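Local coordinates for lambda phage protein with carbohydrate-binding module (Shewanella oneidensis, PDB 2A5Z) that is of unknown function but binds a magnesium ion and has a jelly-roll fold with a carbohydrate-binding module, so it probably recognises a sugar ligand, at residues 37-42 against 48-53; 66-71 against 249-254; 85-90 against 202-207; 136-141 against 185-190; 230-235 against 241-246. All coordinates share one frame; numbering follows the deposited sequence.

Contact 1 (37-42 against 48-53); sequences LSTLTT and DFYASY
Thr42 and Tyr50 grip each other through two hydrogen bonds. The amide N of Thr42 donates to Tyr50 O at 2.9 Å, almost linear at 176° and lying in the carbonyl plane. In return the amide N of Tyr50 gives its hydrogen to the hydroxyl OG1 of Thr42 at 2.8 Å. That second bond depends on a torsion: chi1 of -57° puts OG1 anti to the carbonyl carbon and beside the residue's own N, so backbone and hydroxyl face the same residue of the strand. Thr41 adds a CA-H...O contact to the same Tyr50 O, with CA and O 3.5 Å apart. A water links the segments further along: it donates to Thr39 O and is also hydrogen-bonded to the hydroxyls of Thr41 and Ser52.

Packing surrounds this polar centre. The Tyr50 ring runs alongside Thr39 and in the same direction, with Thr39 CG2 3.6 Å from Tyr50 OH, while Ser38 O sits 3.9 Å above the ring plane, over its centre. The hydroxyl itself is held by Glu250 of the adjoining strand. On the other side of the backbone, Thr42 CB touches Phe49 CD1 at 3.8 Å.

The directions of the two segments differ by 98°, so 37-42 runs across the strand instead of extending its sheet. Ile44 of the third subunit packs on Tyr50 and Ser52, and Leu40 packs on Leu40 of both neighbouring subunits. The arrangement is that of a linker leading from helix 31-38 of a trimer, laid over the outermost strand of a jelly-roll sheet.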
# COMPACT_ATOMS: atom_id res chain seq x y z
N LEU C 37 4.16 10.40 13.77
CA LEU C 37 4.60 9.10 14.25
C LEU C 37 3.46 8.35 14.95
O LEU C 37 3.39 7.12 14.88
CB LEU C 37 5.82 9.28 15.16
CG LEU C 37 6.93 8.23 15.14
CD1 LEU C 37 7.14 7.58 13.77
CD2 LEU C 37 8.23 8.86 15.62
N SER C 38 2.55 9.10 15.59
CA SER C 38 1.42 8.50 16.29
C SER C 38 0.42 7.81 15.36
O SER C 38 -0.35 6.94 15.78
CB SER C 38 0.70 9.55 17.16
OG SER C 38 -0.09 10.43 16.37
N THR C 39 0.44 8.19 14.09
CA THR C 39 -0.50 7.64 13.12
C THR C 39 0.18 6.75 12.07
O THR C 39 -0.41 6.42 11.04
CB THR C 39 -1.35 8.75 12.46
OG1 THR C 39 -0.49 9.66 11.76
CG2 THR C 39 -2.15 9.52 13.52
N LEU C 40 1.42 6.35 12.35
CA LEU C 40 2.18 5.44 11.49
C LEU C 40 1.57 4.03 11.46
O LEU C 40 1.33 3.42 12.50
CB LEU C 40 3.65 5.41 11.91
CG LEU C 40 4.59 4.37 11.29
CD1 LEU C 40 4.75 4.58 9.80
CD2 LEU C 40 5.95 4.40 11.98
N THR C 41 1.33 3.54 10.25
CA THR C 41 0.76 2.21 10.01
C THR C 41 1.73 1.11 10.44
O THR C 41 2.90 1.13 10.06
CB THR C 41 0.42 2.03 8.51
OG1 THR C 41 -0.45 3.09 8.09
CG2 THR C 41 -0.25 0.68 8.24
N THR C 42 1.26 0.16 11.24
CA THR C 42 2.10 -0.95 11.67
C THR C 42 2.55 -1.77 10.45
O THR C 42 1.74 -2.09 9.58
CB THR C 42 1.37 -1.86 12.69
OG1 THR C 42 0.96 -1.06 13.80
CG2 THR C 42 2.27 -3.00 13.19
N ASP C 48 1.90 -3.17 19.86
CA ASP C 48 0.84 -2.24 19.48
C ASP C 48 0.51 -2.43 18.00
O ASP C 48 1.40 -2.74 17.20
CB ASP C 48 1.27 -0.79 19.75
CG ASP C 48 1.60 -0.54 21.21
OD1 ASP C 48 0.67 -0.31 22.01
OD2 ASP C 48 2.81 -0.56 21.57
N PHE C 49 -0.76 -2.29 17.65
CA PHE C 49 -1.13 -2.25 16.24
C PHE C 49 -1.86 -0.96 15.93
O PHE C 49 -2.74 -0.55 16.69
CB PHE C 49 -2.01 -3.45 15.84
CG PHE C 49 -2.48 -3.38 14.42
CD1 PHE C 49 -1.71 -3.92 13.39
CD2 PHE C 49 -3.69 -2.76 14.09
CE1 PHE C 49 -2.14 -3.85 12.06
CE2 PHE C 49 -4.12 -2.68 12.77
CZ PHE C 49 -3.34 -3.22 11.76
N TYR C 50 -1.50 -0.33 14.82
CA TYR C 50 -2.18 0.85 14.33
C TYR C 50 -2.37 0.79 12.81
O TYR C 50 -1.46 0.41 12.08
CB TYR C 50 -1.40 2.12 14.70
CG TYR C 50 -2.21 3.37 14.43
CD1 TYR C 50 -3.07 3.88 15.40
CD2 TYR C 50 -2.14 4.01 13.20
CE1 TYR C 50 -3.84 5.02 15.15
CE2 TYR C 50 -2.92 5.15 12.94
CZ TYR C 50 -3.76 5.64 13.92
OH TYR C 50 -4.51 6.75 13.68
N ALA C 51 -3.56 1.18 12.34
CA ALA C 51 -3.82 1.37 10.92
C ALA C 51 -4.90 2.44 10.73
O ALA C 51 -5.82 2.55 11.54
CB ALA C 51 -4.25 0.07 10.25
N SER C 52 -4.76 3.25 9.68
CA SER C 52 -5.78 4.24 9.36
C SER C 52 -5.81 4.50 7.87
O SER C 52 -4.81 4.31 7.18
CB SER C 52 -5.53 5.54 10.13
OG SER C 52 -4.39 6.19 9.64
N TYR C 53 -6.96 4.92 7.37
CA TYR C 53 -7.08 5.35 5.98
C TYR C 53 -8.00 6.56 5.88
O TYR C 53 -9.04 6.61 6.52
CB TYR C 53 -7.51 4.19 5.07
CG TYR C 53 -7.59 4.62 3.62
CD1 TYR C 53 -6.48 5.18 2.97
CD2 TYR C 53 -8.78 4.50 2.90
CE1 TYR C 53 -6.55 5.60 1.65
CE2 TYR C 53 -8.86 4.91 1.58
CZ TYR C 53 -7.74 5.46 0.97
OH TYR C 53 -7.81 5.88 -0.33
O HOH W 1 -1.92 4.54 9.75

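Contact 2 (66-71 against 249-254); sequences NNISLL and IEFKAK
Ile68 reaches across to Ile249 and Phe251 between two sheets of the jelly roll: strand 68-73 belongs to one, strand 245-254 to the other. The separation supports this reading, since the nearest CA atoms, those of Ile68 and Phe251, stand 8.8 Å apart, too far for backbone pairing.

The interaction across the segments is apolar. Ile249 and Phe251 are alternate residues of their strand and both direct their side chains at Ile68, whereas Glu250 between them turns the other way. Ile68 presents its CG1-CD1 branch; chi1 at -63° sets CG1 anti to the carbonyl carbon, which carries that branch out toward the Phe251 ring. The branch runs obliquely to both partners, and all three side chains are buried. Tyr53 and Ala51 of strand 48-53 also pack on Ile68, while Val120 of strand 119-125 touches both Ile249 and Phe251.

Just before Ile68, Asn66 ND2 is hydrogen-bonded to Ser52 O and Asn67 ND2 to Thr42 O, which ties the loop to strand 48-53 and to Thr42.

In detail, CG1 of Ile68 lies 3.9 Å from CE2 of Phe251, and CD1 of the same isoleucine extends to within 4.1 Å of CG2 of Ile249.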
# COMPACT_ATOMS: atom_id res chain seq x y z
N ASN C 66 -3.18 0.72 3.67
CA ASN C 66 -2.67 0.75 5.05
C ASN C 66 -3.23 -0.38 5.95
O ASN C 66 -3.69 -0.12 7.06
CB ASN C 66 -2.92 2.12 5.69
CG ASN C 66 -2.46 3.27 4.80
OD1 ASN C 66 -1.52 3.12 4.02
ND2 ASN C 66 -3.12 4.43 4.93
N ASN C 67 -3.18 -1.61 5.44
CA ASN C 67 -3.66 -2.83 6.13
C ASN C 67 -5.18 -3.09 6.08
O ASN C 67 -5.63 -4.18 6.43
CB ASN C 67 -3.19 -2.90 7.60
CG ASN C 67 -1.66 -2.96 7.73
OD1 ASN C 67 -0.96 -3.37 6.81
ND2 ASN C 67 -1.15 -2.54 8.90
N ILE C 68 -5.94 -2.08 5.65
CA ILE C 68 -7.40 -2.08 5.75
C ILE C 68 -8.02 -2.54 4.43
O ILE C 68 -7.65 -2.03 3.37
CB ILE C 68 -7.95 -0.68 6.14
CG1 ILE C 68 -7.44 -0.28 7.53
CG2 ILE C 68 -9.49 -0.62 6.10
CD1 ILE C 68 -7.23 1.23 7.68
N SER C 69 -8.93 -3.51 4.52
CA SER C 69 -9.68 -4.02 3.36
C SER C 69 -10.70 -2.99 2.92
O SER C 69 -11.37 -2.39 3.75
CB SER C 69 -10.42 -5.31 3.72
OG SER C 69 -9.54 -6.26 4.30
N LEU C 70 -10.81 -2.77 1.61
CA LEU C 70 -11.77 -1.82 1.06
C LEU C 70 -12.61 -2.55 0.04
O LEU C 70 -12.24 -2.67 -1.12
CB LEU C 70 -11.06 -0.60 0.46
CG LEU C 70 -10.14 0.17 1.42
CD1 LEU C 70 -9.24 1.11 0.64
CD2 LEU C 70 -10.94 0.92 2.50
N LEU C 71 -13.74 -3.06 0.51
CA LEU C 71 -14.44 -4.12 -0.20
C LEU C 71 -15.75 -3.64 -0.78
O LEU C 71 -16.62 -3.18 -0.05
CB LEU C 71 -14.66 -5.31 0.73
CG LEU C 71 -13.38 -5.91 1.33
CD1 LEU C 71 -13.69 -7.01 2.34
CD2 LEU C 71 -12.50 -6.43 0.23
N ILE C 249 -11.11 6.22 8.82
CA ILE C 249 -11.24 5.10 9.75
C ILE C 249 -9.89 4.87 10.43
O ILE C 249 -8.85 5.07 9.81
CB ILE C 249 -11.78 3.81 9.04
CG1 ILE C 249 -12.17 2.73 10.06
CG2 ILE C 249 -10.81 3.30 7.95
CD1 ILE C 249 -13.03 1.60 9.49
N GLU C 250 -9.91 4.48 11.70
CA GLU C 250 -8.70 4.20 12.47
C GLU C 250 -8.87 2.91 13.27
O GLU C 250 -9.92 2.70 13.88
CB GLU C 250 -8.39 5.37 13.40
CG GLU C 250 -7.26 5.12 14.39
CD GLU C 250 -7.20 6.17 15.50
OE1 GLU C 250 -6.36 7.10 15.41
OE2 GLU C 250 -8.00 6.08 16.46
N PHE C 251 -7.85 2.05 13.25
CA PHE C 251 -7.79 0.82 14.05
C PHE C 251 -6.63 0.89 15.03
O PHE C 251 -5.49 1.18 14.63
CB PHE C 251 -7.57 -0.41 13.15
CG PHE C 251 -8.76 -0.78 12.31
CD1 PHE C 251 -9.59 -1.82 12.69
CD2 PHE C 251 -9.03 -0.11 11.12
CE1 PHE C 251 -10.70 -2.17 11.91
CE2 PHE C 251 -10.13 -0.45 10.33
CZ PHE C 251 -10.97 -1.48 10.73
N LYS C 252 -6.89 0.63 16.31
CA LYS C 252 -5.81 0.45 17.30
C LYS C 252 -6.08 -0.65 18.32
O LYS C 252 -7.18 -0.75 18.87
CB LYS C 252 -5.41 1.75 18.00
CG LYS C 252 -6.52 2.65 18.42
CD LYS C 252 -5.96 3.97 18.96
CE LYS C 252 -7.08 4.87 19.45
NZ LYS C 252 -6.60 6.11 20.14
N ALA C 253 -5.05 -1.46 18.58
CA ALA C 253 -5.18 -2.63 19.44
C ALA C 253 -3.86 -2.96 20.13
O ALA C 253 -2.80 -2.50 19.71
CB ALA C 253 -5.64 -3.82 18.62
N LYS C 254 -3.94 -3.75 21.20
CA LYS C 254 -2.76 -4.31 21.84
C LYS C 254 -2.56 -5.72 21.31
O LYS C 254 -3.51 -6.50 21.27
CB LYS C 254 -2.94 -4.33 23.36
CG LYS C 254 -3.06 -2.95 23.99
CD LYS C 254 -2.94 -2.99 25.51
CE LYS C 254 -4.28 -2.72 26.21
NZ LYS C 254 -4.05 -2.49 27.68

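Contact 3 (85-90 against 202-207); sequences GNHFGV and YSDSGT. With MG (magnesium ion), chain F.
A single histidine-carboxylate bond carries this whole contact, whose nearest CA atoms, in His87 and Asp204, are 10.1 Å apart. His87 NE2 donates to Asp204 OD2 at 2.7 Å with an N-H...O angle of 170°. The two side chains approach from opposite directions and meet nearly coplanar, ring and carboxylate planes 16° apart. The acceptor lies at the ring edge, 4° from its plane, and the ring nitrogen meets OD2 on the syn side. Asp204 gets there because CG is anti to its backbone N, which sends the carboxylate out from the turn.

That turn is a type I beta turn from Ser203 to Gly206, at the hairpin joining strands 197-203 and 208-213 of the jelly roll. Gly206 N closes it on Ser203 O at 2.9 Å.

At its other nitrogen, ND1, His87 is hydrogen-bonded to Asp247, a magnesium ligand; Trp184 stacks on the ring. The histidine therefore links a first-shell aspartate to Asp204 farther out, and the fixed ring probably orients Asp247. The same segment also ligates the metal directly: the magnesium ion is bound by Phe88 O and by Gly89 O, each at 2.2 Å, with Asp54 and Asp247 among its other ligands. Gly89 has positive phi where the chain turns a corner beside the ion.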
# COMPACT_ATOMS: atom_id res chain seq x y z
N GLY C 85 -14.53 21.03 4.12
CA GLY C 85 -14.03 21.63 5.35
C GLY C 85 -12.77 20.91 5.78
O GLY C 85 -11.83 20.78 5.00
N ASN C 86 -12.76 20.41 7.01
CA ASN C 86 -11.60 19.72 7.55
C ASN C 86 -11.59 18.23 7.22
O ASN C 86 -10.65 17.52 7.58
CB ASN C 86 -11.53 19.94 9.06
CG ASN C 86 -10.96 21.29 9.42
OD1 ASN C 86 -9.76 21.52 9.31
ND2 ASN C 86 -11.82 22.20 9.85
N HIS C 87 -12.62 17.78 6.51
CA HIS C 87 -12.73 16.38 6.11
C HIS C 87 -11.99 16.14 4.80
O HIS C 87 -12.55 16.31 3.71
CB HIS C 87 -14.21 15.96 6.06
CG HIS C 87 -14.88 16.03 7.40
ND1 HIS C 87 -14.73 15.06 8.36
CD2 HIS C 87 -15.65 17.00 7.97
CE1 HIS C 87 -15.40 15.39 9.45
NE2 HIS C 87 -15.97 16.57 9.23
N PHE C 88 -10.72 15.77 4.92
CA PHE C 88 -9.82 15.61 3.78
C PHE C 88 -9.98 14.20 3.23
O PHE C 88 -9.69 13.24 3.93
CB PHE C 88 -8.38 15.81 4.25
CG PHE C 88 -7.33 15.52 3.21
CD1 PHE C 88 -7.08 16.43 2.18
CD2 PHE C 88 -6.57 14.36 3.27
CE1 PHE C 88 -6.10 16.17 1.22
CE2 PHE C 88 -5.58 14.09 2.32
CZ PHE C 88 -5.35 15.00 1.29
N GLY C 89 -10.43 14.08 1.99
CA GLY C 89 -10.62 12.78 1.36
C GLY C 89 -11.89 12.13 1.87
O GLY C 89 -11.92 11.61 2.97
N VAL C 90 -12.95 12.19 1.08
CA VAL C 90 -14.24 11.64 1.48
C VAL C 90 -14.74 10.74 0.36
O VAL C 90 -14.74 11.14 -0.80
CB VAL C 90 -15.29 12.77 1.73
CG1 VAL C 90 -16.69 12.18 2.03
CG2 VAL C 90 -14.83 13.69 2.87
N TYR C 202 -20.50 10.60 18.51
CA TYR C 202 -20.16 11.98 18.82
C TYR C 202 -20.59 12.90 17.69
O TYR C 202 -20.78 12.46 16.54
CB TYR C 202 -18.65 12.15 19.02
CG TYR C 202 -17.97 11.16 19.94
CD1 TYR C 202 -17.67 11.50 21.27
CD2 TYR C 202 -17.58 9.90 19.48
CE1 TYR C 202 -17.02 10.61 22.12
CE2 TYR C 202 -16.94 8.99 20.33
CZ TYR C 202 -16.66 9.35 21.65
OH TYR C 202 -16.03 8.46 22.49
N SER C 203 -20.72 14.18 18.01
CA SER C 203 -20.86 15.21 16.98
C SER C 203 -19.49 15.41 16.31
O SER C 203 -18.47 14.87 16.77
CB SER C 203 -21.32 16.51 17.63
OG SER C 203 -20.25 17.10 18.35
N ASP C 204 -19.47 16.22 15.25
CA ASP C 204 -18.22 16.50 14.53
C ASP C 204 -17.18 17.28 15.36
O ASP C 204 -16.01 17.34 14.99
CB ASP C 204 -18.51 17.23 13.21
CG ASP C 204 -17.42 17.02 12.17
OD1 ASP C 204 -16.68 16.01 12.27
OD2 ASP C 204 -17.32 17.85 11.23
N SER C 205 -17.61 17.85 16.49
CA SER C 205 -16.67 18.49 17.41
C SER C 205 -16.29 17.61 18.62
O SER C 205 -15.64 18.09 19.56
CB SER C 205 -17.20 19.86 17.86
OG SER C 205 -18.48 19.74 18.44
N GLY C 206 -16.67 16.34 18.57
CA GLY C 206 -16.30 15.37 19.60
C GLY C 206 -17.16 15.37 20.85
O GLY C 206 -16.79 14.79 21.87
N THR C 207 -18.32 16.02 20.78
CA THR C 207 -19.27 16.04 21.89
C THR C 207 -20.07 14.73 21.92
O THR C 207 -20.62 14.34 20.90
CB THR C 207 -20.22 17.26 21.78
OG1 THR C 207 -19.43 18.45 21.78
CG2 THR C 207 -21.21 17.31 22.94
MG MG F . -10.62 11.45 4.69

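Contact 4 (136-141 against 185-190); sequences TVIGST and YICKFK
Chi1 of -66° in Ile138 sets CG2 anti to the backbone N and CG1 beside it, so that both branches face Cys187. The cysteine answers with SG anti to its own N, chi1 174°, which carries the sulfur forward to the isoleucine. Phe189, two residues on and on the same side of its strand, extends its ring by a similar torsion toward the corner at Gly139.

Two patches result. In the first, Ile138 meets Cys187 with both branches: CG2 touches SG at 3.7 Å, while CD1 rests 3.8 Å from Cys187 CB. In the second, the Phe189 ring meets backbone instead of a side chain. Its CD1 is 3.6 Å from Gly139 CA and the same distance from Ile138 O, both lying oblique to the ring. Gly139 adopts positive phi with an extended psi, a conformation that suits glycine, and presents its CA directly to the phenyl ring at the corner. The glycine thus serves both the bend and the packing. CG2 of Ile138 joins the patches by reaching Phe189 CB at 4.3 Å.

All four touching residues are buried and the contact is one of apolar and van der Waals packing. Phe124 of strand 119-125 covers both Ile138 and Cys187, and Phe197 and Val199 of strand 197-203 lie against Phe189. Around the corner, strands 134-137 and 140-142 pair with neighbours other than 184-191. The arrangement is that of two facing sheets in a jelly-roll sandwich, with alternate residues of strand 184-191 turned inward onto a bend in the opposing layer.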
# COMPACT_ATOMS: atom_id res chain seq x y z
N THR C 136 -26.20 0.71 7.80
CA THR C 136 -24.79 0.92 8.07
C THR C 136 -24.44 0.36 9.45
O THR C 136 -25.25 0.43 10.37
CB THR C 136 -24.44 2.43 7.99
OG1 THR C 136 -24.86 2.94 6.72
CG2 THR C 136 -22.94 2.67 8.13
N VAL C 137 -23.24 -0.20 9.57
CA VAL C 137 -22.73 -0.72 10.85
C VAL C 137 -21.30 -0.24 11.10
O VAL C 137 -20.46 -0.28 10.20
CB VAL C 137 -22.75 -2.28 10.91
CG1 VAL C 137 -22.36 -2.76 12.32
CG2 VAL C 137 -24.11 -2.83 10.55
N ILE C 138 -21.05 0.24 12.31
CA ILE C 138 -19.69 0.41 12.81
C ILE C 138 -19.50 -0.66 13.89
O ILE C 138 -20.07 -0.58 14.98
CB ILE C 138 -19.42 1.87 13.30
CG1 ILE C 138 -19.47 2.84 12.11
CG2 ILE C 138 -18.04 1.98 13.92
CD1 ILE C 138 -20.41 4.02 12.33
N GLY C 139 -18.73 -1.69 13.54
CA GLY C 139 -18.54 -2.86 14.39
C GLY C 139 -18.26 -4.08 13.55
O GLY C 139 -17.70 -3.97 12.46
N SER C 140 -18.65 -5.25 14.05
CA SER C 140 -18.48 -6.51 13.33
C SER C 140 -19.67 -6.76 12.41
O SER C 140 -20.78 -6.29 12.67
CB SER C 140 -18.29 -7.68 14.29
OG SER C 140 -19.42 -7.85 15.13
N THR C 141 -19.43 -7.51 11.34
CA THR C 141 -20.45 -7.72 10.32
C THR C 141 -20.11 -8.88 9.39
O THR C 141 -18.93 -9.19 9.17
CB THR C 141 -20.72 -6.42 9.49
OG1 THR C 141 -21.77 -6.65 8.54
CG2 THR C 141 -19.47 -5.92 8.77
N TYR C 185 -20.48 12.93 11.72
CA TYR C 185 -20.55 12.26 13.02
C TYR C 185 -19.24 11.50 13.23
O TYR C 185 -18.52 11.21 12.27
CB TYR C 185 -21.72 11.26 13.06
CG TYR C 185 -23.10 11.89 13.09
CD1 TYR C 185 -23.61 12.44 14.26
CD2 TYR C 185 -23.89 11.93 11.94
CE1 TYR C 185 -24.87 13.04 14.29
CE2 TYR C 185 -25.17 12.51 11.96
CZ TYR C 185 -25.64 13.06 13.14
OH TYR C 185 -26.89 13.63 13.18
N ILE C 186 -18.94 11.18 14.49
CA ILE C 186 -17.82 10.30 14.81
C ILE C 186 -18.36 9.13 15.64
O ILE C 186 -19.24 9.33 16.49
CB ILE C 186 -16.69 11.06 15.60
CG1 ILE C 186 -16.35 12.39 14.92
CG2 ILE C 186 -15.43 10.18 15.76
CD1 ILE C 186 -15.54 13.35 15.78
N CYS C 187 -17.90 7.92 15.35
CA CYS C 187 -18.24 6.77 16.18
C CYS C 187 -16.98 6.02 16.60
O CYS C 187 -16.12 5.71 15.77
CB CYS C 187 -19.21 5.82 15.46
SG CYS C 187 -19.53 4.27 16.37
N LYS C 188 -16.89 5.74 17.89
CA LYS C 188 -15.88 4.85 18.42
C LYS C 188 -16.51 3.53 18.88
O LYS C 188 -17.50 3.52 19.62
CB LYS C 188 -15.11 5.52 19.56
CG LYS C 188 -13.99 4.68 20.16
CD LYS C 188 -12.91 5.54 20.80
CE LYS C 188 -13.45 6.40 21.93
NZ LYS C 188 -12.33 6.88 22.77
N PHE C 189 -15.95 2.43 18.39
CA PHE C 189 -16.34 1.10 18.80
C PHE C 189 -15.19 0.56 19.68
O PHE C 189 -14.03 0.66 19.30
CB PHE C 189 -16.60 0.23 17.55
CG PHE C 189 -16.83 -1.24 17.85
CD1 PHE C 189 -18.11 -1.78 17.77
CD2 PHE C 189 -15.76 -2.08 18.19
CE1 PHE C 189 -18.33 -3.13 18.03
CE2 PHE C 189 -15.97 -3.43 18.47
CZ PHE C 189 -17.25 -3.96 18.38
N LYS C 190 -15.52 0.04 20.86
CA LYS C 190 -14.49 -0.43 21.79
C LYS C 190 -14.74 -1.88 22.19
O LYS C 190 -15.77 -2.21 22.77
CB LYS C 190 -14.42 0.50 23.02
CG LYS C 190 -13.36 0.13 24.08
CD LYS C 190 -11.96 0.07 23.50
CE LYS C 190 -10.91 0.19 24.60
NZ LYS C 190 -9.61 -0.28 24.06

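Contact 5 (230-235 against 241-246); sequences FKTQCK and ISLISI
Phe230 is wedged against Ile246 and Ile244 at the apolar end of this contact. The CD1 methyl of Ile246 makes a CH-pi contact over one ring face, 4.0 Å from the centroid and 27° off the ring normal. Ile244 comes in from the rim: its CG2 is 3.8 Å from Phe230 CE1, and its carbonyl O lies at the ring edge, near the plane. Further along, Leu243 lays its CD1 methyl against the backbone of Gln233, 3.6 Å from the carbonyl C, and CD2 reaches Cys234 CB. The last apolar pair is Cys234 SG with Ile241 CD1, 3.9 Å apart.

The polar part of the contact is one bond flanked by these patches. Ile244 N donates to Thr232 OG1, long at 3.3 Å yet straight at 169°. The hydroxyl is brought there by chi1 of -161°, which sets OG1 anti to the threonine N; its stronger partner is the hydroxyl of Thr136.

The segments run antiparallel, but the Thr232 and Ile244 CA atoms are 6.2 Å apart and the one bond across is to a side chain. Strand 230-234 instead pairs with 102-107 and 134-137, while 241-246 passes over it into strand 245-254 of the other sheet, with Ile93 of strand 90-94 packed on Thr232 and Leu243.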
# COMPACT_ATOMS: atom_id res chain seq x y z
N PHE C 230 -16.25 -0.53 9.20
CA PHE C 230 -17.38 0.25 8.68
C PHE C 230 -17.97 -0.47 7.47
O PHE C 230 -17.24 -0.87 6.56
CB PHE C 230 -16.89 1.65 8.27
CG PHE C 230 -17.86 2.43 7.40
CD1 PHE C 230 -18.88 3.19 7.98
CD2 PHE C 230 -17.74 2.41 6.01
CE1 PHE C 230 -19.77 3.92 7.17
CE2 PHE C 230 -18.64 3.15 5.20
CZ PHE C 230 -19.64 3.90 5.79
N LYS C 231 -19.29 -0.62 7.47
CA LYS C 231 -19.98 -1.18 6.32
C LYS C 231 -21.27 -0.42 6.08
O LYS C 231 -22.07 -0.24 6.99
CB LYS C 231 -20.28 -2.67 6.52
CG LYS C 231 -20.83 -3.37 5.28
CD LYS C 231 -21.19 -4.82 5.57
CE LYS C 231 -21.76 -5.47 4.33
NZ LYS C 231 -22.45 -6.76 4.62
N THR C 232 -21.48 0.03 4.84
CA THR C 232 -22.74 0.67 4.48
C THR C 232 -23.33 -0.08 3.29
O THR C 232 -22.60 -0.54 2.42
CB THR C 232 -22.58 2.19 4.22
OG1 THR C 232 -23.85 2.84 4.29
CG2 THR C 232 -21.91 2.48 2.86
N GLN C 233 -24.65 -0.22 3.29
CA GLN C 233 -25.34 -1.19 2.45
C GLN C 233 -26.73 -0.71 2.05
O GLN C 233 -27.40 -0.01 2.81
CB GLN C 233 -25.49 -2.50 3.22
CG GLN C 233 -25.93 -3.70 2.38
CD GLN C 233 -25.76 -5.00 3.13
OE1 GLN C 233 -26.01 -5.06 4.34
NE2 GLN C 233 -25.31 -6.04 2.44
N CYS C 234 -27.15 -1.13 0.86
CA CYS C 234 -28.52 -0.90 0.41
C CYS C 234 -29.27 -2.22 0.37
O CYS C 234 -28.82 -3.17 -0.27
CB CYS C 234 -28.55 -0.23 -0.96
SG CYS C 234 -30.23 0.23 -1.48
N LYS C 235 -30.40 -2.29 1.07
CA LYS C 235 -31.17 -3.52 1.20
C LYS C 235 -32.06 -3.82 -0.00
O LYS C 235 -32.57 -4.93 -0.13
CB LYS C 235 -32.04 -3.49 2.46
CG LYS C 235 -31.26 -3.64 3.76
CD LYS C 235 -32.20 -3.79 4.95
CE LYS C 235 -32.82 -2.46 5.33
NZ LYS C 235 -33.82 -2.63 6.42
N ILE C 241 -29.77 5.60 -4.49
CA ILE C 241 -29.94 5.88 -3.07
C ILE C 241 -28.57 6.13 -2.45
O ILE C 241 -27.70 5.26 -2.52
CB ILE C 241 -30.64 4.72 -2.31
CG1 ILE C 241 -32.01 4.42 -2.91
CG2 ILE C 241 -30.74 5.04 -0.81
CD1 ILE C 241 -32.69 3.20 -2.31
N SER C 242 -28.39 7.31 -1.86
CA SER C 242 -27.15 7.62 -1.15
C SER C 242 -27.03 6.79 0.12
O SER C 242 -28.02 6.60 0.85
CB SER C 242 -27.07 9.11 -0.80
OG SER C 242 -26.89 9.92 -1.95
N LEU C 243 -25.83 6.28 0.36
CA LEU C 243 -25.51 5.59 1.62
C LEU C 243 -24.62 6.51 2.45
O LEU C 243 -24.50 7.70 2.13
CB LEU C 243 -24.83 4.23 1.34
CG LEU C 243 -25.63 3.28 0.41
CD1 LEU C 243 -24.95 1.92 0.31
CD2 LEU C 243 -27.08 3.12 0.86
N ILE C 244 -24.00 5.99 3.50
CA ILE C 244 -23.19 6.84 4.36
C ILE C 244 -21.78 7.07 3.77
O ILE C 244 -21.13 6.12 3.33
CB ILE C 244 -23.23 6.32 5.84
CG1 ILE C 244 -24.61 6.65 6.45
CG2 ILE C 244 -22.07 6.88 6.67
CD1 ILE C 244 -24.84 6.17 7.89
N SER C 245 -21.35 8.32 3.71
CA SER C 245 -20.02 8.68 3.20
C SER C 245 -18.96 8.48 4.27
O SER C 245 -19.25 8.63 5.45
CB SER C 245 -19.99 10.14 2.73
OG SER C 245 -21.00 10.38 1.76
N ILE C 246 -17.74 8.14 3.87
CA ILE C 246 -16.65 7.94 4.84
C ILE C 246 -15.44 8.84 4.55
O ILE C 246 -14.95 8.93 3.41
CB ILE C 246 -16.26 6.44 5.04
CG1 ILE C 246 -15.19 6.28 6.14
CG2 ILE C 246 -15.88 5.78 3.69
CD1 ILE C 246 -15.10 4.88 6.74

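How the contacts relate
Contacts 1 and 2 adjoin through neighbouring strands 48-53 and 245-254, their centres 9 Å apart: Ala51 O and Phe251 N lie 2.7 Å apart, a probable hydrogen bond. Contact 2 meets contact 5 through strand 245-254, where Ile249 CD1 packs 3.9 Å from Phe230 N. Contacts 4 and 5 join in the other sheet, with Val137 N 2.8 Å from Lys231 O, a probable hydrogen bond. Contact 3 connects to contact 4 through neighbouring strands 197-203 and 184-191, and holds two magnesium ligands. The ion is also close to contacts 5 and 2, about 7 Å from the Ile246 side chain and about 9 Å from that of Ile249. Contacts 1 to 4 touch the third subunit.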